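Local structure of endolysin B (Mycobacterium phage D29, 3HC7) at residues W5-H10 with R35-G40; V135-T140 with A162-M167; A45-W50 with M188-F193; H177-A182 with L207-I212. The protein cleaves the ester link between mycolic acids and the peptidoglycan-bound arabinogalactan of the mycobacterial wall, helping the phage lyse its host. All coordinates share one frame; numbering follows the deposited sequence.

Interaction 1: residues W5-H10 with R35-G40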
loop_
_atom_site.group_PDB
_atom_site.type_symbol
_atom_site.label_atom_id
_atom_site.label_comp_id
_atom_site.label_asym_id
_atom_site.label_seq_id
_atom_site.Cartn_x
_atom_site.Cartn_y
_atom_site.Cartn_z
ATOM N N TRP A 5 13.112 10.360 -10.744
ATOM C CA TRP A 5 12.924 8.924 -10.594
ATOM C C TRP A 5 11.514 8.577 -10.154
ATOM O O TRP A 5 10.905 9.301 -9.362
ATOM C CB TRP A 5 13.928 8.348 -9.594
ATOM C CG TRP A 5 15.249 8.120 -10.212
ATOM C CD1 TRP A 5 16.334 8.950 -10.168
ATOM C CD2 TRP A 5 15.631 6.997 -11.005
ATOM N NE1 TRP A 5 17.373 8.403 -10.877
ATOM C CE2 TRP A 5 16.966 7.204 -11.405
ATOM C CE3 TRP A 5 14.974 5.829 -11.413
ATOM C CZ2 TRP A 5 17.658 6.285 -12.193
ATOM C CZ3 TRP A 5 15.661 4.920 -12.190
ATOM C CH2 TRP A 5 16.989 5.153 -12.576
ATOM N N LEU A 6 11.007 7.461 -10.674
ATOM C CA LEU A 6 9.725 6.918 -10.254
ATOM C C LEU A 6 9.915 5.506 -9.700
ATOM O O LEU A 6 10.401 4.608 -10.396
ATOM C CB LEU A 6 8.733 6.906 -11.423
ATOM C CG LEU A 6 7.382 6.237 -11.155
ATOM C CD1 LEU A 6 6.659 6.934 -10.021
ATOM C CD2 LEU A 6 6.516 6.211 -12.417
ATOM N N PHE A 7 9.545 5.323 -8.436
ATOM C CA PHE A 7 9.641 4.023 -7.781
ATOM C C PHE A 7 8.248 3.434 -7.643
ATOM O O PHE A 7 7.319 4.118 -7.211
ATOM C CB PHE A 7 10.296 4.160 -6.403
ATOM C CG PHE A 7 11.685 4.731 -6.450
ATOM C CD1 PHE A 7 12.782 3.909 -6.672
ATOM C CD2 PHE A 7 11.892 6.092 -6.285
ATOM C CE1 PHE A 7 14.062 4.434 -6.720
ATOM C CE2 PHE A 7 13.172 6.627 -6.334
ATOM C CZ PHE A 7 14.255 5.798 -6.550
ATOM N N THR A 8 8.101 2.167 -8.014
ATOM C CA THR A 8 6.791 1.542 -8.038
ATOM C C THR A 8 6.801 0.196 -7.333
ATOM O O THR A 8 7.745 -0.592 -7.458
ATOM C CB THR A 8 6.275 1.342 -9.480
ATOM O OG1 THR A 8 7.210 0.545 -10.214
ATOM C CG2 THR A 8 6.088 2.681 -10.176
ATOM N N VAL A 9 5.735 -0.051 -6.587
ATOM C CA VAL A 9 5.585 -1.301 -5.861
ATOM C C VAL A 9 4.225 -1.898 -6.179
ATOM O O VAL A 9 3.185 -1.314 -5.863
ATOM C CB VAL A 9 5.733 -1.104 -4.348
ATOM C CG1 VAL A 9 5.792 -2.455 -3.639
ATOM C CG2 VAL A 9 6.988 -0.298 -4.051
ATOM N N HIS A 10 4.247 -3.058 -6.822
ATOM C CA HIS A 10 3.027 -3.767 -7.197
ATOM C C HIS A 10 2.141 -4.169 -6.022
ATOM O O HIS A 10 2.582 -4.209 -4.869
ATOM C CB HIS A 10 3.376 -5.016 -8.014
ATOM C CG HIS A 10 3.563 -4.750 -9.473
ATOM N ND1 HIS A 10 2.515 -4.429 -10.309
ATOM C CD2 HIS A 10 4.672 -4.769 -10.250
ATOM C CE1 HIS A 10 2.969 -4.268 -11.540
ATOM N NE2 HIS A 10 4.276 -4.465 -11.531
ATOM N N ARG A 35 12.398 8.602 -15.016
ATOM C CA ARG A 35 13.145 7.349 -15.061
ATOM C C ARG A 35 12.457 6.361 -14.120
ATOM O O ARG A 35 11.972 6.752 -13.058
ATOM C CB ARG A 35 14.588 7.573 -14.620
ATOM C CG ARG A 35 15.382 8.449 -15.568
ATOM C CD ARG A 35 16.255 9.420 -14.804
ATOM N NE ARG A 35 17.569 8.874 -14.492
ATOM C CZ ARG A 35 18.503 9.537 -13.815
ATOM N NH1 ARG A 35 18.258 10.763 -13.371
ATOM N NH2 ARG A 35 19.678 8.974 -13.577
ATOM N N TRP A 36 12.428 5.085 -14.496
ATOM C CA TRP A 36 11.615 4.107 -13.784
ATOM C C TRP A 36 12.412 2.990 -13.110
ATOM O O TRP A 36 13.179 2.280 -13.764
ATOM C CB TRP A 36 10.577 3.513 -14.738
ATOM C CG TRP A 36 9.698 2.476 -14.118
ATOM C CD1 TRP A 36 9.286 2.414 -12.819
ATOM C CD2 TRP A 36 9.092 1.367 -14.786
ATOM N NE1 TRP A 36 8.476 1.321 -12.632
ATOM C CE2 TRP A 36 8.338 0.663 -13.827
ATOM C CE3 TRP A 36 9.122 0.894 -16.102
ATOM C CZ2 TRP A 36 7.617 -0.489 -14.143
ATOM C CZ3 TRP A 36 8.407 -0.247 -16.415
ATOM C CH2 TRP A 36 7.666 -0.926 -15.440
ATOM N N GLN A 37 12.207 2.842 -11.801
ATOM C CA GLN A 37 12.811 1.762 -11.028
ATOM C C GLN A 37 11.759 0.918 -10.312
ATOM O O GLN A 37 11.371 1.223 -9.183
ATOM C CB GLN A 37 13.788 2.318 -9.995
ATOM C CG GLN A 37 14.448 1.238 -9.153
ATOM C CD GLN A 37 15.184 0.231 -10.016
ATOM O OE1 GLN A 37 16.148 0.576 -10.700
ATOM N NE2 GLN A 37 14.729 -1.018 -9.995
ATOM N N PRO A 38 11.294 -0.153 -10.966
ATOM C CA PRO A 38 10.337 -1.071 -10.344
ATOM C C PRO A 38 10.986 -1.748 -9.148
ATOM O O PRO A 38 12.174 -2.063 -9.207
ATOM C CB PRO A 38 10.074 -2.106 -11.443
ATOM C CG PRO A 38 10.527 -1.479 -12.696
ATOM C CD PRO A 38 11.650 -0.568 -12.330
ATOM N N ILE A 39 10.226 -1.963 -8.080
ATOM C CA ILE A 39 10.779 -2.580 -6.879
ATOM C C ILE A 39 10.621 -4.105 -6.881
ATOM O O ILE A 39 9.505 -4.625 -6.843
ATOM C CB ILE A 39 10.136 -1.987 -5.598
ATOM C CG1 ILE A 39 10.383 -0.473 -5.523
ATOM C CG2 ILE A 39 10.662 -2.689 -4.355
ATOM C CD1 ILE A 39 11.828 -0.082 -5.598
ATOM N N GLY A 40 11.744 -4.817 -6.918
ATOM C CA GLY A 40 11.736 -6.272 -6.870
ATOM C C GLY A 40 12.163 -6.815 -5.515
ATOM O O GLY A 40 12.091 -6.109 -4.504
HETATM O O HOH W 1 7.007 -3.930 -7.544
#
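Arg35 lies across the indole of Trp5, and it is the side chain to follow. Its CB sits over the six-membered ring, 3.6 Å from the centroid and almost on the normal. Bends at chi2 and chi3 (89°) bring CD near CE2 and NE against CZ2 and CE2 of Trp5; Arg35 CZ ends 3.3 Å from Trp5 NE1, which lies over the centre of the guanidinium. The two planes are 40° apart, so this is no flat stack. At the tip, NH1 turns to the carbonyl of Lys3 and to a salt bridge with Asp71.

Strand 35-38 is an outermost strand of the parallel central sheet in this alpha/beta-hydrolase fold and pairs in parallel with strand 5-9, which lies next to it; helix 22-27 makes the beta-alpha-beta crossover between them. Leu6 N donates to Arg35 O, Gln37 N to Leu6 O, and Ile39 N to Thr8 O. On the sheet face that carries Leu6 and Thr8, the indole NE1 of Trp36 gives Thr8 OG1 a nearly straight bond (2.8 Å, 177°), with the oxygen lying in the ring plane. Val9 CG2 rests 3.7 Å from Ile39 CG1.

Interaction 2: residues V135-T140 with A162-M167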
loop_
_atom_site.group_PDB
_atom_site.type_symbol
_atom_site.label_atom_id
_atom_site.label_comp_id
_atom_site.label_asym_id
_atom_site.label_seq_id
_atom_site.Cartn_x
_atom_site.Cartn_y
_atom_site.Cartn_z
ATOM N N VAL A 135 -15.705 7.586 -5.023
ATOM C CA VAL A 135 -14.577 7.791 -4.128
ATOM C C VAL A 135 -14.976 7.412 -2.703
ATOM O O VAL A 135 -16.149 7.494 -2.340
ATOM C CB VAL A 135 -14.089 9.251 -4.172
ATOM C CG1 VAL A 135 -15.153 10.180 -3.612
ATOM C CG2 VAL A 135 -12.771 9.403 -3.417
ATOM N N ALA A 136 -13.999 6.982 -1.908
ATOM C CA ALA A 136 -14.235 6.598 -0.519
ATOM C C ALA A 136 -14.797 7.762 0.298
ATOM O O ALA A 136 -14.388 8.906 0.119
ATOM C CB ALA A 136 -12.946 6.090 0.107
ATOM N N ALA A 137 -15.723 7.455 1.204
ATOM C CA ALA A 137 -16.413 8.469 2.003
ATOM C C ALA A 137 -15.494 9.144 3.018
ATOM O O ALA A 137 -14.442 8.609 3.363
ATOM C CB ALA A 137 -17.614 7.853 2.704
ATOM N N PRO A 138 -15.903 10.326 3.502
ATOM C CA PRO A 138 -15.136 11.187 4.411
ATOM C C PRO A 138 -14.865 10.592 5.787
ATOM O O PRO A 138 -13.892 10.994 6.422
ATOM C CB PRO A 138 -16.038 12.412 4.571
ATOM C CG PRO A 138 -16.898 12.415 3.353
ATOM C CD PRO A 138 -17.134 10.982 3.032
ATOM N N ASP A 139 -15.714 9.690 6.265
ATOM C CA ASP A 139 -15.499 9.131 7.599
ATOM C C ASP A 139 -14.762 7.792 7.562
ATOM O O ASP A 139 -14.741 7.060 8.552
ATOM C CB ASP A 139 -16.813 9.033 8.394
ATOM C CG ASP A 139 -17.807 8.069 7.779
ATOM O OD1 ASP A 139 -17.735 7.827 6.559
ATOM O OD2 ASP A 139 -18.672 7.557 8.525
ATOM N N THR A 140 -14.149 7.486 6.421
ATOM C CA THR A 140 -13.384 6.250 6.281
ATOM C C THR A 140 -11.877 6.481 6.234
ATOM O O THR A 140 -11.395 7.573 5.902
ATOM C CB THR A 140 -13.810 5.419 5.045
ATOM O OG1 THR A 140 -13.428 6.097 3.845
ATOM C CG2 THR A 140 -15.310 5.178 5.046
ATOM N N ALA A 162 -9.081 5.776 -3.676
ATOM C CA ALA A 162 -9.742 4.792 -2.836
ATOM C C ALA A 162 -11.227 4.762 -3.126
ATOM O O ALA A 162 -11.873 5.807 -3.167
ATOM C CB ALA A 162 -9.492 5.104 -1.366
ATOM N N HIS A 163 -11.761 3.560 -3.328
ATOM C CA HIS A 163 -13.181 3.374 -3.613
ATOM C C HIS A 163 -13.887 2.830 -2.389
ATOM O O HIS A 163 -13.344 1.974 -1.687
ATOM C CB HIS A 163 -13.394 2.349 -4.734
ATOM C CG HIS A 163 -12.824 2.752 -6.056
ATOM N ND1 HIS A 163 -12.293 1.840 -6.940
ATOM C CD2 HIS A 163 -12.706 3.966 -6.647
ATOM C CE1 HIS A 163 -11.871 2.473 -8.021
ATOM N NE2 HIS A 163 -12.108 3.763 -7.868
ATOM N N ASP A 164 -15.106 3.291 -2.138
ATOM C CA ASP A 164 -15.938 2.578 -1.185
ATOM C C ASP A 164 -16.252 1.219 -1.793
ATOM O O ASP A 164 -16.539 1.106 -2.984
ATOM C CB ASP A 164 -17.203 3.363 -0.824
ATOM C CG ASP A 164 -17.107 4.014 0.554
ATOM O OD1 ASP A 164 -16.806 3.287 1.522
ATOM O OD2 ASP A 164 -17.320 5.241 0.677
ATOM N N GLY A 165 -16.174 0.181 -0.979
ATOM C CA GLY A 165 -16.262 -1.175 -1.487
ATOM C C GLY A 165 -14.904 -1.826 -1.327
ATOM O O GLY A 165 -14.799 -3.039 -1.142
ATOM N N ASP A 166 -13.860 -1.002 -1.399
ATOM C CA ASP A 166 -12.513 -1.435 -1.067
ATOM C C ASP A 166 -12.340 -1.234 0.436
ATOM O O ASP A 166 -11.841 -0.202 0.885
ATOM C CB ASP A 166 -11.479 -0.625 -1.855
ATOM C CG ASP A 166 -10.089 -1.234 -1.797
ATOM O OD1 ASP A 166 -9.908 -2.236 -1.070
ATOM O OD2 ASP A 166 -9.182 -0.712 -2.479
ATOM N N MET A 167 -12.772 -2.227 1.206
ATOM C CA MET A 167 -12.940 -2.079 2.650
ATOM C C MET A 167 -11.666 -1.743 3.411
ATOM O O MET A 167 -11.654 -0.820 4.218
ATOM C CB MET A 167 -13.585 -3.329 3.244
ATOM C CG MET A 167 -15.070 -3.455 2.950
ATOM S SD MET A 167 -16.044 -2.211 3.825
ATOM C CE MET A 167 -15.293 -2.271 5.445
#
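The loop that follows strand 157-161 of the alpha/beta-hydrolase sheet carries Asp166, the inferred acid of the catalytic triad, and it is held here against the loop that leads into strand 140-141. A single backbone bridge pairs Val135 with His163. Within it Ala136 N donates to Ala162 O over 2.7 Å, approaching with a 34° tilt out of the carbonyl plane. Alongside, Ala136 CB meets Ala162 CB at 3.9 Å.

The second link comes from a side chain. Asp164 turns its carboxylate back across the gap so that OD2 accepts from Ala137 N at 2.8 Å. The N-H comes from above the carboxylate plane, 42° out of it, and the bond is bent to 136° at the hydrogen. Asp164 OD2 also lies 3.3 Å from Ala137 CB.

Asp164 itself sits in a type II turn from His163 to Asp166, closed by Asp166 N on His163 O. His163 is fixed from outside: its NE2 bonds Asp129, its ND1 bonds the carbonyl of Pro239, and its ring stacks on Tyr242, whose hydroxyl also bonds Asp166 OD2. On the other side of the contact a type I turn runs from Ala137 to Thr140. There Ala137 O takes two bonds from the same face of its plane, one from Thr140 N and one, of 2.8 Å, from Thr140 OG1.

Interaction 3: residues A45-W50 with M188-F193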
loop_
_atom_site.group_PDB
_atom_site.type_symbol
_atom_site.label_atom_id
_atom_site.label_comp_id
_atom_site.label_asym_id
_atom_site.label_seq_id
_atom_site.Cartn_x
_atom_site.Cartn_y
_atom_site.Cartn_z
ATOM N N ALA A 45 3.140 -11.295 -1.609
ATOM C CA ALA A 45 2.366 -12.469 -1.199
ATOM C C ALA A 45 1.069 -12.090 -0.496
ATOM O O ALA A 45 1.026 -11.129 0.260
ATOM C CB ALA A 45 3.208 -13.373 -0.301
ATOM N N ALA A 46 0.015 -12.854 -0.748
ATOM C CA ALA A 46 -1.259 -12.656 -0.047
ATOM C C ALA A 46 -1.185 -13.074 1.426
ATOM O O ALA A 46 -1.829 -12.468 2.290
ATOM C CB ALA A 46 -2.377 -13.404 -0.760
ATOM N N PHE A 47 -0.405 -14.115 1.712
ATOM C CA PHE A 47 -0.233 -14.579 3.089
ATOM C C PHE A 47 0.922 -15.549 3.243
ATOM O O PHE A 47 0.997 -16.531 2.509
ATOM C CB PHE A 47 -1.495 -15.248 3.630
ATOM C CG PHE A 47 -1.400 -15.571 5.096
ATOM C CD1 PHE A 47 -1.664 -14.597 6.051
ATOM C CD2 PHE A 47 -0.991 -16.827 5.520
ATOM C CE1 PHE A 47 -1.550 -14.879 7.408
ATOM C CE2 PHE A 47 -0.876 -17.116 6.874
ATOM C CZ PHE A 47 -1.153 -16.138 7.819
ATOM N N PRO A 48 1.810 -15.296 4.224
ATOM C CA PRO A 48 1.738 -14.143 5.135
ATOM C C PRO A 48 2.152 -12.866 4.416
ATOM O O PRO A 48 3.162 -12.851 3.708
ATOM C CB PRO A 48 2.774 -14.475 6.211
ATOM C CG PRO A 48 3.773 -15.332 5.519
ATOM C CD PRO A 48 3.027 -16.100 4.441
ATOM N N MET A 49 1.375 -11.809 4.593
ATOM C CA MET A 49 1.626 -10.560 3.895
ATOM C C MET A 49 2.726 -9.718 4.548
ATOM O O MET A 49 3.592 -9.190 3.857
ATOM C CB MET A 49 0.338 -9.741 3.808
ATOM C CG MET A 49 0.464 -8.469 2.979
ATOM S SD MET A 49 -1.103 -7.587 2.862
ATOM C CE MET A 49 -2.058 -8.793 1.922
ATOM N N TRP A 50 2.699 -9.575 5.868
ATOM C CA TRP A 50 3.637 -8.636 6.477
ATOM C C TRP A 50 5.113 -8.917 6.167
ATOM O O TRP A 50 5.861 -7.985 5.865
ATOM C CB TRP A 50 3.402 -8.410 7.980
ATOM C CG TRP A 50 3.989 -7.078 8.369
ATOM C CD1 TRP A 50 5.194 -6.855 8.971
ATOM C CD2 TRP A 50 3.427 -5.782 8.103
ATOM N NE1 TRP A 50 5.401 -5.503 9.124
ATOM C CE2 TRP A 50 4.334 -4.823 8.600
ATOM C CE3 TRP A 50 2.235 -5.340 7.514
ATOM C CZ2 TRP A 50 4.090 -3.447 8.520
ATOM C CZ3 TRP A 50 1.994 -3.977 7.434
ATOM C CH2 TRP A 50 2.921 -3.043 7.931
ATOM N N MET A 188 -3.345 -9.423 8.006
ATOM C CA MET A 188 -2.382 -8.581 7.310
ATOM C C MET A 188 -1.040 -8.395 8.040
ATOM O O MET A 188 -0.003 -8.232 7.391
ATOM C CB MET A 188 -3.004 -7.237 6.981
ATOM C CG MET A 188 -4.039 -7.311 5.877
ATOM S SD MET A 188 -4.804 -5.707 5.619
ATOM C CE MET A 188 -3.385 -4.645 5.808
ATOM N N LYS A 189 -1.050 -8.427 9.374
ATOM C CA LYS A 189 0.180 -8.211 10.157
ATOM C C LYS A 189 0.931 -9.486 10.566
ATOM O O LYS A 189 2.060 -9.419 11.051
ATOM C CB LYS A 189 -0.148 -7.411 11.422
ATOM C CG LYS A 189 -0.704 -6.030 11.146
ATOM C CD LYS A 189 -1.499 -5.520 12.332
ATOM C CE LYS A 189 -0.649 -5.410 13.590
ATOM N NZ LYS A 189 -1.438 -4.816 14.710
ATOM N N ALA A 190 0.304 -10.646 10.388
ATOM C CA ALA A 190 0.841 -11.887 10.933
ATOM C C ALA A 190 2.105 -12.353 10.213
ATOM O O ALA A 190 2.266 -12.112 9.018
ATOM C CB ALA A 190 -0.225 -12.987 10.875
ATOM N N SER A 191 2.983 -13.037 10.944
ATOM C CA SER A 191 4.178 -13.647 10.366
ATOM C C SER A 191 3.851 -14.999 9.725
ATOM O O SER A 191 4.635 -15.531 8.942
ATOM C CB SER A 191 5.242 -13.839 11.445
ATOM O OG SER A 191 4.738 -14.619 12.517
ATOM N N GLY A 192 2.686 -15.536 10.071
ATOM C CA GLY A 192 2.231 -16.862 9.652
ATOM C C GLY A 192 1.019 -17.233 10.498
ATOM O O GLY A 192 0.646 -16.477 11.395
ATOM N N PHE A 193 0.402 -18.385 10.243
ATOM C CA PHE A 193 -0.817 -18.749 10.956
ATOM C C PHE A 193 -0.493 -19.278 12.351
ATOM O O PHE A 193 -1.151 -18.928 13.329
ATOM C CB PHE A 193 -1.606 -19.816 10.180
ATOM C CG PHE A 193 -3.084 -19.722 10.375
ATOM C CD1 PHE A 193 -3.856 -18.928 9.545
ATOM C CD2 PHE A 193 -3.709 -20.409 11.407
ATOM C CE1 PHE A 193 -5.240 -18.829 9.731
ATOM C CE2 PHE A 193 -5.076 -20.314 11.596
ATOM C CZ PHE A 193 -5.844 -19.517 10.758
HETATM O O HOH W 2 0.614 -11.389 7.174
#
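Phe47 points the far end of its ring at the chain that leaves helix 179-189, where Ala190 is the first residue off the helix; the contact joins this exit to the loop leading into helix 50-70 of the alpha/beta-hydrolase fold. CG is anti to the backbone N (chi1 -173°). Phe47 CZ, at the far end of the ring, stands 3.6 Å from Gly192 C. Phe193 N meets the ring at its edge, near the plane. Phe47 CE1 comes to 4.2 Å from Ala190 CB, while Phe47 CZ approaches Phe193 CD1 at about the same separation.

Pro48, which follows a cis peptide bond, turns its own CB over the centre of the Phe47 ring and meets the carbonyls of the opposite chain with the same atom, 3.5 Å from Ser191 O. Further along, Trp50 directs CB at the end of helix 179-189, 3.5 Å from Lys189 O, but its indole swings away toward Ile86 and Gln90 of helix 83-96. Met188 O lies at the edge of this indole. Met49 SD and Met188 CG touch at 4.2 Å, and the Met49 side chain lies about 7 Å from that of the nucleophile Ser82.

One water bridges the two backbones, accepting from Trp50 N at 3.1 Å and donating to Ala190 O at 2.6 Å.

Interaction 4: residues H177-A182 with L207-I212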
loop_
_atom_site.group_PDB
_atom_site.type_symbol
_atom_site.label_atom_id
_atom_site.label_comp_id
_atom_site.label_asym_id
_atom_site.label_seq_id
_atom_site.Cartn_x
_atom_site.Cartn_y
_atom_site.Cartn_z
ATOM N N HIS A 177 -12.689 -1.341 15.432
ATOM C CA HIS A 177 -12.358 -2.415 16.362
ATOM C C HIS A 177 -13.449 -3.460 16.436
ATOM O O HIS A 177 -13.523 -4.241 17.378
ATOM C CB HIS A 177 -12.014 -1.855 17.737
ATOM C CG HIS A 177 -10.807 -0.973 17.724
ATOM N ND1 HIS A 177 -9.533 -1.461 17.527
ATOM C CD2 HIS A 177 -10.680 0.369 17.853
ATOM C CE1 HIS A 177 -8.672 -0.461 17.550
ATOM N NE2 HIS A 177 -9.342 0.661 17.746
ATOM N N GLU A 178 -14.298 -3.467 15.419
ATOM C CA GLU A 178 -15.222 -4.570 15.216
ATOM C C GLU A 178 -14.409 -5.850 14.979
ATOM O O GLU A 178 -13.333 -5.821 14.377
ATOM C CB GLU A 178 -16.138 -4.240 14.034
ATOM C CG GLU A 178 -16.796 -5.419 13.345
ATOM C CD GLU A 178 -17.594 -4.984 12.123
ATOM O OE1 GLU A 178 -17.847 -3.768 11.978
ATOM O OE2 GLU A 178 -17.966 -5.847 11.306
ATOM N N TYR A 179 -14.942 -6.969 15.457
ATOM C CA TYR A 179 -14.279 -8.269 15.411
ATOM C C TYR A 179 -13.724 -8.658 14.033
ATOM O O TYR A 179 -12.542 -8.987 13.901
ATOM C CB TYR A 179 -15.270 -9.337 15.879
ATOM C CG TYR A 179 -14.718 -10.743 15.916
ATOM C CD1 TYR A 179 -13.803 -11.129 16.889
ATOM C CD2 TYR A 179 -15.132 -11.692 14.992
ATOM C CE1 TYR A 179 -13.306 -12.419 16.927
ATOM C CE2 TYR A 179 -14.648 -12.975 15.022
ATOM C CZ TYR A 179 -13.744 -13.339 15.989
ATOM O OH TYR A 179 -13.291 -14.628 16.012
ATOM N N GLU A 180 -14.589 -8.648 13.022
ATOM C CA GLU A 180 -14.197 -8.985 11.658
ATOM C C GLU A 180 -13.066 -8.084 11.180
ATOM O O GLU A 180 -12.118 -8.538 10.532
ATOM C CB GLU A 180 -15.400 -8.866 10.710
ATOM C CG GLU A 180 -16.421 -9.966 10.865
ATOM C CD GLU A 180 -17.400 -9.703 11.996
ATOM O OE1 GLU A 180 -17.257 -8.661 12.676
ATOM O OE2 GLU A 180 -18.308 -10.539 12.200
ATOM N N VAL A 181 -13.164 -6.804 11.512
ATOM C CA VAL A 181 -12.126 -5.856 11.143
ATOM C C VAL A 181 -10.812 -6.185 11.859
ATOM O O VAL A 181 -9.742 -6.160 11.254
ATOM C CB VAL A 181 -12.564 -4.397 11.427
ATOM C CG1 VAL A 181 -11.388 -3.453 11.338
ATOM C CG2 VAL A 181 -13.657 -3.976 10.451
ATOM N N ALA A 182 -10.894 -6.509 13.147
ATOM C CA ALA A 182 -9.693 -6.834 13.914
ATOM C C ALA A 182 -8.990 -8.065 13.340
ATOM O O ALA A 182 -7.757 -8.132 13.284
ATOM C CB ALA A 182 -10.047 -7.057 15.388
ATOM N N LEU A 207 -6.451 -11.147 21.222
ATOM C CA LEU A 207 -7.734 -10.520 20.877
ATOM C C LEU A 207 -8.867 -10.993 21.773
ATOM O O LEU A 207 -9.671 -10.188 22.251
ATOM C CB LEU A 207 -8.111 -10.783 19.415
ATOM C CG LEU A 207 -9.429 -10.147 18.951
ATOM C CD1 LEU A 207 -9.346 -8.631 19.051
ATOM C CD2 LEU A 207 -9.774 -10.554 17.528
ATOM N N GLY A 208 -8.943 -12.302 21.985
ATOM C CA GLY A 208 -10.035 -12.878 22.751
ATOM C C GLY A 208 -11.388 -12.618 22.113
ATOM O O GLY A 208 -11.541 -12.754 20.897
ATOM N N GLN A 209 -12.361 -12.223 22.920
ATOM C CA GLN A 209 -13.711 -11.903 22.478
ATOM C C GLN A 209 -14.578 -13.087 22.094
ATOM O O GLN A 209 -15.674 -13.197 22.561
ATOM C CB GLN A 209 -13.702 -10.873 21.365
ATOM C CG GLN A 209 -13.099 -9.624 21.801
ATOM C CD GLN A 209 -13.175 -8.560 20.791
ATOM O OE1 GLN A 209 -12.408 -7.628 20.834
ATOM N NE2 GLN A 209 -14.095 -8.670 19.882
ATOM N N ARG A 210 -14.088 -13.950 21.235
ATOM C CA ARG A 210 -14.862 -15.093 20.743
ATOM C C ARG A 210 -13.994 -16.339 20.721
ATOM O O ARG A 210 -12.772 -16.233 20.755
ATOM C CB ARG A 210 -15.382 -14.821 19.332
ATOM C CG ARG A 210 -16.095 -13.503 19.185
ATOM C CD ARG A 210 -16.930 -13.488 17.930
ATOM N NE ARG A 210 -17.465 -12.158 17.656
ATOM C CZ ARG A 210 -18.195 -11.864 16.587
ATOM N NH1 ARG A 210 -18.475 -12.810 15.699
ATOM N NH2 ARG A 210 -18.635 -10.629 16.401
ATOM N N PRO A 211 -14.618 -17.526 20.642
ATOM C CA PRO A 211 -13.829 -18.760 20.694
ATOM C C PRO A 211 -12.717 -18.771 19.659
ATOM O O PRO A 211 -12.866 -18.233 18.557
ATOM C CB PRO A 211 -14.863 -19.847 20.395
ATOM C CG PRO A 211 -16.145 -19.281 20.929
ATOM C CD PRO A 211 -16.066 -17.805 20.591
ATOM N N ILE A 212 -11.594 -19.372 20.023
ATOM C CA ILE A 212 -10.440 -19.401 19.135
ATOM C C ILE A 212 -10.801 -20.030 17.789
ATOM O O ILE A 212 -10.403 -19.534 16.734
ATOM C CB ILE A 212 -9.249 -20.142 19.780
ATOM C CG1 ILE A 212 -8.635 -19.282 20.883
ATOM C CG2 ILE A 212 -8.187 -20.439 18.736
ATOM C CD1 ILE A 212 -8.078 -17.966 20.363
HETATM O O HOH W 3 -11.671 -15.697 17.826
HETATM O O HOH W 4 -20.154 -10.943 14.233
#
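Arg210 lies flat on the ring of Tyr179, its guanidinium plane only 8° from the ring plane. The approach is off-centre: Arg210 CZ is 4.0 Å from the Tyr179 ring centroid and nearest to Tyr179 CD2, while Arg210 CD sits over the middle of the ring at 3.6 Å as a CH-pi contact. The Arg210 chain, extended from CG to NE, runs across the ring from the hydroxyl end; NH2 lies beside Tyr179 CB. Elsewhere round the ring, Gln209 NE2 stands at the edge beside Tyr179 CD1, and Leu207 CD2 packs 4.0 Å from Tyr179 CE1. The other methyl of Leu207, CD1, reaches Ala182 CB, one helical turn further along.

Two waters make up the next layer. One lies in the plane of the Tyr179 ring, 2.7 Å from OH, and donates to Pro211 O. The other lies in the guanidinium plane, accepting from Arg210 NH2 at 2.7 Å and donating to Glu180 OE2; this carboxylate stays beyond salt-bridge range of the arginine, with Glu180 OE2 4.2 Å from Arg210 NH1. What positions the guanidinium more directly is Glu214 of helix 212-230, which forms a salt bridge with NH1. Gly208, with positive phi, ends helix 200-207, and Pro211 is the N-cap of the next. The arrangement is thus a helix-to-helix connection packed by cation-pi stacking on the first turn of helix 179-189, away from the active site.

How the interactions relate
Interaction 1 lies at one border of the five-stranded parallel sheet, and interaction 2 follows strand 157-161 at the other; their centres are about 26 Å apart, on opposite sides of the chain's centre. Interactions 3 and 4 share helix 179-189, one at its C-terminal exit and the other on its first turn, about 18 Å apart between centres. Interaction 1 closes first along the chain. Both segments of interaction 2 fall between those of interaction 3, whose segments alternate with those of interaction 4. Interaction 2 carries Asp166, interactions 1 and 3 each bring a side chain to within about 9 Å of that of Ser82, and interaction 4 lies away from the active site. None of the four touches another.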